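Local atomic coordinates of cyclodipeptide synthase, BtCDPS (Bacillus thermoamylovorans, PDB entry 6ZTU), a protein that probably makes cyclodipeptides by transferring aminoacyl groups. Residues A[197-202]-A[226-231]. Sequence-based numbering, arbitrary orientation.
Sequences VLAYHR and IILKQI. With 0RE ((2S)-hexane-1,2-diol), chain B.
I226 N donates to L198 O, Y200 N to I226 O and L228 N to Y200 O, the last pair the shortest at 2.8 Å; in this parallel pattern residues 197-200 and 226-229 run the same way, their short axes 35° apart. Beyond these bonds H201 and L228 still lie side by side, and a water donates to both H201 O and L228 O. A199, I226 and L228 share one face of the sheet. The small methyl of A199 lets its larger neighbours close in: its CB lies 3.6 Å from I226 CG1 and 3.8 Å from L228 CD1. I226 carries CG1 between its backbone N and carbonyl carbon (chi1 60°), which brings CD1 to V197 CG2 at 3.9 Å; these beta-branched side chains, suited to extended strands, cross almost perpendicularly. On the other face I227 sets CG1 against R202 O, and the Y200 ring has H201 ND1 over the centre of one side and C02 of the bound hexanediol over the opposite side, toward the rim, 3.5 Å from Y200 CE1. An alanine in place of Y200 would probably strip the diol of this flat wall and leave the H201 imidazole freer to turn. The arrangement is a parallel beta-alpha-beta unit, linked through helix 205-211, in the Rossmann-like HUP-type sheet, with Y200 lining the ligand pocket.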
loop_
_atom_site.group_PDB
_atom_site.type_symbol
_atom_site.label_atom_id
_atom_site.label_comp_id
_atom_site.label_asym_id
_atom_site.label_seq_id
_atom_site.Cartn_x
_atom_site.Cartn_y
_atom_site.Cartn_z
ATOM N N VAL A 197 6.880 -8.554 4.407
ATOM C CA VAL A 197 5.440 -8.365 4.560
ATOM C C VAL A 197 5.130 -6.903 4.267
ATOM O O VAL A 197 5.798 -6.006 4.788
ATOM C CB VAL A 197 4.914 -8.754 5.957
ATOM C CG1 VAL A 197 4.856 -10.269 6.116
ATOM C CG2 VAL A 197 5.753 -8.141 7.067
ATOM N N LEU A 198 4.109 -6.668 3.441
ATOM C CA LEU A 198 3.499 -5.348 3.355
ATOM C C LEU A 198 2.526 -5.193 4.517
ATOM O O LEU A 198 1.759 -6.115 4.807
ATOM C CB LEU A 198 2.770 -5.191 2.020
ATOM C CG LEU A 198 1.864 -3.969 1.830
ATOM C CD1 LEU A 198 2.713 -2.692 1.829
ATOM C CD2 LEU A 198 1.085 -4.111 0.520
ATOM N N ALA A 199 2.573 -4.048 5.201
ATOM C CA ALA A 199 1.804 -3.857 6.429
ATOM C C ALA A 199 0.860 -2.677 6.282
ATOM O O ALA A 199 1.264 -1.600 5.844
ATOM C CB ALA A 199 2.724 -3.637 7.636
ATOM N N TYR A 200 -0.389 -2.881 6.680
ATOM C CA TYR A 200 -1.427 -1.877 6.530
ATOM C C TYR A 200 -2.455 -2.141 7.617
ATOM O O TYR A 200 -2.427 -3.181 8.268
ATOM C CB TYR A 200 -2.050 -1.931 5.134
ATOM C CG TYR A 200 -2.847 -0.709 4.761
ATOM C CD1 TYR A 200 -2.239 0.529 4.649
ATOM C CD2 TYR A 200 -4.210 -0.806 4.497
ATOM C CE1 TYR A 200 -2.971 1.653 4.310
ATOM C CE2 TYR A 200 -4.948 0.307 4.151
ATOM C CZ TYR A 200 -4.323 1.534 4.053
ATOM O OH TYR A 200 -5.059 2.651 3.704
ATOM N N HIS A 201 -3.356 -1.185 7.834
ATOM C CA HIS A 201 -4.275 -1.293 8.966
ATOM C C HIS A 201 -5.654 -1.816 8.577
ATOM O O HIS A 201 -6.549 -1.885 9.433
ATOM C CB HIS A 201 -4.408 0.063 9.661
ATOM C CG HIS A 201 -4.977 1.118 8.777
ATOM N ND1 HIS A 201 -4.236 1.731 7.790
ATOM C CD2 HIS A 201 -6.223 1.643 8.700
ATOM C CE1 HIS A 201 -4.996 2.610 7.159
ATOM N NE2 HIS A 201 -6.205 2.574 7.691
ATOM N N ARG A 202 -5.850 -2.199 7.324
ATOM C CA ARG A 202 -7.127 -2.735 6.897
ATOM C C ARG A 202 -6.912 -4.063 6.196
ATOM O O ARG A 202 -5.850 -4.302 5.613
ATOM C CB ARG A 202 -7.849 -1.747 5.969
ATOM C CG ARG A 202 -8.189 -0.414 6.650
ATOM C CD ARG A 202 -9.539 -0.424 7.390
ATOM N NE ARG A 202 -10.603 -1.102 6.635
ATOM C CZ ARG A 202 -11.420 -2.022 7.146
ATOM N NH1 ARG A 202 -11.300 -2.397 8.421
ATOM N NH2 ARG A 202 -12.354 -2.575 6.383
ATOM N N ILE A 226 0.268 -8.230 6.212
ATOM C CA ILE A 226 -0.190 -8.233 7.599
ATOM C C ILE A 226 -1.062 -7.022 7.867
ATOM O O ILE A 226 -0.811 -5.925 7.360
ATOM C CB ILE A 226 0.974 -8.287 8.618
ATOM C CG1 ILE A 226 1.915 -7.080 8.471
ATOM C CG2 ILE A 226 1.706 -9.618 8.518
ATOM C CD1 ILE A 226 2.986 -7.042 9.521
ATOM N N ILE A 227 -2.078 -7.225 8.703
ATOM C CA ILE A 227 -2.898 -6.147 9.231
ATOM C C ILE A 227 -2.320 -5.725 10.570
ATOM O O ILE A 227 -2.081 -6.568 11.442
ATOM C CB ILE A 227 -4.361 -6.594 9.403
ATOM C CG1 ILE A 227 -4.967 -7.051 8.083
ATOM C CG2 ILE A 227 -5.192 -5.465 10.024
ATOM C CD1 ILE A 227 -6.243 -7.876 8.289
ATOM N N LEU A 228 -2.092 -4.429 10.733
ATOM C CA LEU A 228 -1.638 -3.867 11.997
ATOM C C LEU A 228 -2.843 -3.324 12.750
ATOM O O LEU A 228 -3.506 -2.391 12.281
ATOM C CB LEU A 228 -0.620 -2.755 11.769
ATOM C CG LEU A 228 0.582 -3.125 10.910
ATOM C CD1 LEU A 228 1.479 -1.907 10.784
ATOM C CD2 LEU A 228 1.319 -4.300 11.527
ATOM N N LYS A 229 -3.114 -3.894 13.918
ATOM C CA LYS A 229 -4.162 -3.389 14.791
ATOM C C LYS A 229 -3.536 -2.795 16.045
ATOM O O LYS A 229 -2.455 -3.204 16.465
ATOM C CB LYS A 229 -5.135 -4.507 15.175
ATOM C CG LYS A 229 -5.832 -5.157 13.982
ATOM C CD LYS A 229 -7.007 -6.027 14.434
ATOM C CE LYS A 229 -7.887 -5.287 15.445
ATOM N NZ LYS A 229 -9.108 -6.073 15.858
ATOM N N GLN A 230 -4.214 -1.825 16.647
ATOM C CA GLN A 230 -3.808 -1.313 17.951
ATOM C C GLN A 230 -4.869 -1.675 18.979
ATOM O O GLN A 230 -6.063 -1.468 18.735
ATOM C CB GLN A 230 -3.591 0.192 17.910
ATOM C CG GLN A 230 -2.518 0.577 16.911
ATOM C CD GLN A 230 -2.206 2.059 16.925
ATOM O OE1 GLN A 230 -2.978 2.872 16.417
ATOM N NE2 GLN A 230 -1.066 2.415 17.501
ATOM N N ILE A 231 -4.435 -2.228 20.111
ATOM C CA ILE A 231 -5.344 -2.722 21.138
ATOM C C ILE A 231 -4.867 -2.220 22.493
ATOM O O ILE A 231 -3.694 -1.896 22.684
ATOM C CB ILE A 231 -5.449 -4.266 21.136
ATOM C CG1 ILE A 231 -4.109 -4.917 21.498
ATOM C CG2 ILE A 231 -5.940 -4.771 19.782
ATOM C CD1 ILE A 231 -4.176 -6.449 21.600
HETATM O O01 0RE B . -3.006 0.667 -0.392
HETATM C C02 0RE B . -2.642 0.988 0.914
HETATM C C03 0RE B . -1.187 0.584 1.126
HETATM O O04 0RE B . -1.113 -0.797 1.357
HETATM C C05 0RE B . -0.388 0.968 -0.113
HETATM C C06 0RE B . -0.457 2.479 -0.329
HETATM C C07 0RE B . 0.227 2.803 -1.652
HETATM C C08 0RE B . 1.481 3.587 -1.309
HETATM O O HOH W 1 -6.539 -1.736 12.203
#